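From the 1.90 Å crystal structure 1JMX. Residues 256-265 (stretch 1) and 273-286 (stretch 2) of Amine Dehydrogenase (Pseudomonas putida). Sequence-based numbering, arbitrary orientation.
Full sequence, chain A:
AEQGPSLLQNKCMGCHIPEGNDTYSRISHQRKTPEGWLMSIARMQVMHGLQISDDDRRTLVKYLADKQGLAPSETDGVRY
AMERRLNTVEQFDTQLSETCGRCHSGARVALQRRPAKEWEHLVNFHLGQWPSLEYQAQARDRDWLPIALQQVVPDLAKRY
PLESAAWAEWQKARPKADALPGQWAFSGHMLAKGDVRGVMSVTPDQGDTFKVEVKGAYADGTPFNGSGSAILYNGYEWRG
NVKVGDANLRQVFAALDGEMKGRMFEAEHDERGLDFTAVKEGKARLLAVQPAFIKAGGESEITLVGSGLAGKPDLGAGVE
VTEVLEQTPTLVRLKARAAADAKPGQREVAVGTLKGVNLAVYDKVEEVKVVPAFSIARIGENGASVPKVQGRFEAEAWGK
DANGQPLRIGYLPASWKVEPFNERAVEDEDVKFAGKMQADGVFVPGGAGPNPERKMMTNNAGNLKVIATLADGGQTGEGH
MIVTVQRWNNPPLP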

# COMPACT_ATOMS: atom_id res chain seq x y z
N LEU A 256 14.41 -28.78 4.62
CA LEU A 256 14.98 -29.56 3.54
C LEU A 256 16.32 -30.20 3.92
O LEU A 256 17.18 -29.53 4.51
CB LEU A 256 15.20 -28.66 2.32
CG LEU A 256 13.98 -27.99 1.69
CD1 LEU A 256 14.43 -26.88 0.75
CD2 LEU A 256 13.12 -29.03 0.97
N ASP A 257 16.49 -31.48 3.60
CA ASP A 257 17.75 -32.19 3.86
C ASP A 257 18.16 -32.15 5.35
O ASP A 257 19.34 -31.97 5.68
CB ASP A 257 18.82 -31.59 2.91
CG ASP A 257 20.24 -32.08 3.20
OD1 ASP A 257 20.57 -33.24 2.84
OD2 ASP A 257 21.03 -31.28 3.75
N GLY A 258 17.19 -32.33 6.24
CA GLY A 258 17.47 -32.30 7.68
C GLY A 258 18.03 -30.97 8.17
O GLY A 258 18.82 -30.91 9.12
N GLU A 259 17.59 -29.90 7.53
CA GLU A 259 18.03 -28.56 7.85
C GLU A 259 16.82 -27.66 7.72
O GLU A 259 16.02 -27.81 6.81
CB GLU A 259 19.10 -28.16 6.83
CG GLU A 259 20.03 -27.05 7.27
CD GLU A 259 21.00 -26.63 6.17
OE1 GLU A 259 21.49 -25.48 6.21
OE2 GLU A 259 21.27 -27.45 5.26
N MET A 260 16.65 -26.77 8.69
CA MET A 260 15.54 -25.84 8.68
C MET A 260 16.03 -24.41 8.58
O MET A 260 16.82 -23.96 9.39
CB MET A 260 14.69 -25.98 9.93
CG MET A 260 13.72 -27.13 9.85
SD MET A 260 12.67 -27.18 11.27
CE MET A 260 12.31 -28.97 11.36
N LYS A 261 15.56 -23.70 7.56
CA LYS A 261 15.96 -22.33 7.38
C LYS A 261 14.74 -21.46 7.24
O LYS A 261 13.79 -21.82 6.56
CB LYS A 261 16.88 -22.19 6.18
CG LYS A 261 18.30 -22.61 6.50
CD LYS A 261 18.88 -23.52 5.42
CE LYS A 261 18.24 -24.90 5.48
NZ LYS A 261 18.68 -25.78 4.35
N GLY A 262 14.76 -20.33 7.94
CA GLY A 262 13.64 -19.42 7.88
C GLY A 262 13.70 -18.29 8.88
O GLY A 262 14.78 -17.80 9.24
N ARG A 263 12.53 -17.90 9.36
CA ARG A 263 12.41 -16.81 10.30
C ARG A 263 11.34 -17.08 11.33
O ARG A 263 10.33 -17.72 11.04
CB ARG A 263 12.09 -15.53 9.52
CG ARG A 263 12.04 -14.26 10.33
CD ARG A 263 11.94 -13.06 9.41
NE ARG A 263 12.04 -11.81 10.14
CZ ARG A 263 11.00 -11.05 10.47
NH1 ARG A 263 9.77 -11.40 10.11
NH2 ARG A 263 11.19 -9.96 11.19
N MET A 264 11.59 -16.64 12.55
CA MET A 264 10.66 -16.80 13.65
C MET A 264 10.34 -15.40 14.12
O MET A 264 11.24 -14.66 14.51
CB MET A 264 11.31 -17.60 14.76
CG MET A 264 10.43 -18.67 15.34
SD MET A 264 11.32 -19.60 16.59
CE MET A 264 10.15 -19.56 17.91
N PHE A 265 9.06 -15.03 14.09
CA PHE A 265 8.67 -13.68 14.49
C PHE A 265 7.42 -13.64 15.35
O PHE A 265 6.67 -14.61 15.43
CB PHE A 265 8.46 -12.82 13.24
CG PHE A 265 7.47 -13.39 12.27
CD1 PHE A 265 6.12 -13.03 12.32
CD2 PHE A 265 7.88 -14.31 11.31
CE1 PHE A 265 5.20 -13.58 11.43
CE2 PHE A 265 6.97 -14.86 10.41
CZ PHE A 265 5.62 -14.50 10.48
N GLY A 273 11.49 -10.19 14.99
CA GLY A 273 11.77 -11.58 14.74
C GLY A 273 13.25 -11.88 14.75
O GLY A 273 14.08 -11.01 15.02
N LEU A 274 13.59 -13.12 14.43
CA LEU A 274 14.97 -13.55 14.40
C LEU A 274 15.22 -14.48 13.23
O LEU A 274 14.32 -15.20 12.80
CB LEU A 274 15.33 -14.25 15.72
CG LEU A 274 14.44 -15.40 16.20
CD1 LEU A 274 15.27 -16.57 16.62
CD2 LEU A 274 13.55 -14.95 17.34
N ASP A 275 16.41 -14.39 12.65
CA ASP A 275 16.78 -15.28 11.56
C ASP A 275 16.93 -16.62 12.23
O ASP A 275 17.36 -16.70 13.38
CB ASP A 275 18.09 -14.83 10.92
CG ASP A 275 17.93 -13.59 10.09
OD1 ASP A 275 16.77 -13.27 9.72
OD2 ASP A 275 18.94 -12.92 9.79
N PHE A 276 16.59 -17.68 11.52
CA PHE A 276 16.64 -18.98 12.14
C PHE A 276 17.17 -20.08 11.24
O PHE A 276 16.69 -20.30 10.13
CB PHE A 276 15.24 -19.33 12.63
CG PHE A 276 15.14 -20.63 13.37
CD1 PHE A 276 15.02 -20.64 14.75
CD2 PHE A 276 15.09 -21.83 12.68
CE1 PHE A 276 14.83 -21.84 15.44
CE2 PHE A 276 14.90 -23.03 13.35
CZ PHE A 276 14.77 -23.04 14.74
N THR A 277 18.18 -20.78 11.74
CA THR A 277 18.77 -21.89 11.02
C THR A 277 18.92 -23.01 12.03
O THR A 277 19.23 -22.77 13.19
CB THR A 277 20.11 -21.49 10.35
OG1 THR A 277 20.65 -22.63 9.66
CG2 THR A 277 21.13 -21.00 11.37
N ALA A 278 18.60 -24.23 11.62
CA ALA A 278 18.70 -25.37 12.52
C ALA A 278 19.19 -26.59 11.76
O ALA A 278 19.14 -26.63 10.52
CB ALA A 278 17.35 -25.66 13.18
N VAL A 279 19.66 -27.58 12.51
CA VAL A 279 20.16 -28.82 11.93
C VAL A 279 19.70 -30.00 12.77
O VAL A 279 19.79 -29.97 14.00
CB VAL A 279 21.70 -28.80 11.84
CG1 VAL A 279 22.24 -30.18 11.51
CG2 VAL A 279 22.13 -27.83 10.76
N LYS A 280 19.19 -31.03 12.11
CA LYS A 280 18.73 -32.21 12.81
C LYS A 280 19.88 -33.10 13.26
O LYS A 280 20.89 -33.25 12.56
CB LYS A 280 17.79 -33.03 11.93
CG LYS A 280 17.13 -34.18 12.67
CD LYS A 280 16.32 -35.06 11.74
CE LYS A 280 15.72 -36.27 12.47
NZ LYS A 280 16.78 -37.17 13.05
N GLU A 281 19.71 -33.69 14.43
CA GLU A 281 20.69 -34.59 15.01
C GLU A 281 20.89 -35.74 14.03
O GLU A 281 19.98 -36.07 13.27
CB GLU A 281 20.18 -35.13 16.34
CG GLU A 281 18.82 -35.83 16.23
CD GLU A 281 18.38 -36.47 17.54
OE1 GLU A 281 17.15 -36.59 17.74
OE2 GLU A 281 19.26 -36.85 18.36
N GLY A 282 22.09 -36.32 14.02
CA GLY A 282 22.37 -37.42 13.12
C GLY A 282 23.42 -37.09 12.08
O GLY A 282 24.00 -38.00 11.50
N LYS A 283 23.63 -35.80 11.81
CA LYS A 283 24.63 -35.35 10.85
C LYS A 283 25.47 -34.29 11.58
O LYS A 283 24.90 -33.39 12.20
CB LYS A 283 23.99 -34.67 9.63
CG LYS A 283 22.67 -35.26 9.17
CD LYS A 283 21.96 -34.33 8.16
CE LYS A 283 21.69 -32.92 8.74
NZ LYS A 283 20.78 -32.95 9.92
N ALA A 284 26.79 -34.41 11.52
CA ALA A 284 27.70 -33.46 12.17
C ALA A 284 27.79 -32.15 11.40
O ALA A 284 28.25 -32.12 10.25
CB ALA A 284 29.10 -34.07 12.33
N ARG A 285 27.32 -31.08 12.03
CA ARG A 285 27.34 -29.76 11.43
C ARG A 285 27.85 -28.76 12.46
O ARG A 285 27.78 -28.99 13.67
CB ARG A 285 25.92 -29.34 10.99
CG ARG A 285 25.35 -30.13 9.80
CD ARG A 285 25.46 -29.37 8.45
NE ARG A 285 24.56 -28.22 8.36
CZ ARG A 285 24.88 -26.98 8.77
NH1 ARG A 285 26.08 -26.73 9.28
NH2 ARG A 285 23.97 -26.01 8.68
N LEU A 286 28.38 -27.65 11.97
CA LEU A 286 28.87 -26.59 12.83
C LEU A 286 28.09 -25.36 12.37
O LEU A 286 28.40 -24.77 11.33
CB LEU A 286 30.38 -26.41 12.62
CG LEU A 286 31.16 -25.49 13.57
CD1 LEU A 286 30.78 -25.75 15.01
CD2 LEU A 286 32.65 -25.72 13.35
O HOH W 1 14.73 -11.63 11.14

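Strands 259-265 and 273-280 pair antiparallel, burying 717 Å² in total between the two stretches. Backbone hydrogen bonds form the ladder, two at each hydrogen-bonded pair: Met260 N to Ala278 O (3.1 Å) and Ala278 N to Met260 O (2.9 Å); Gly262 N to Phe276 O and Phe276 N to Gly262 O (both 2.9 Å); Met264 N to Leu274 O (3.1 Å) and Leu274 N to Met264 O (2.8 Å). Lys280 N extends it to Gly258 O (3.0 Å), which also accepts Lys283 NZ (2.9 Å); the same ammonium reaches Lys280 O (2.7 Å), tying the turn to the strand end. Gly258 has positive phi, and a CB there would crowd Lys283 NZ.

The face carrying Met260, Met264, Leu274, Phe276 and Ala278 is buried and apolar. Met260 CB meets Ala278 CB at 4.2 Å, Met264 CB meets Leu274 CG at 4.1 Å, and Met264 SD lies obliquely 4.3 Å from Phe276 CD1.

The other face is more polar. Glu259 OE1 forms a salt bridge with Arg285 NH2 (3.5 Å), while its OE2 pairs with Lys261 NZ (3.2 Å). A water links Arg263 NE (2.9 Å) to Asp275 OD1 (3.0 Å). The extended Arg263 lays its guanidinium face over Gly273 CA; a CB on Gly273 would clash with Phe265 CB and Met264 O.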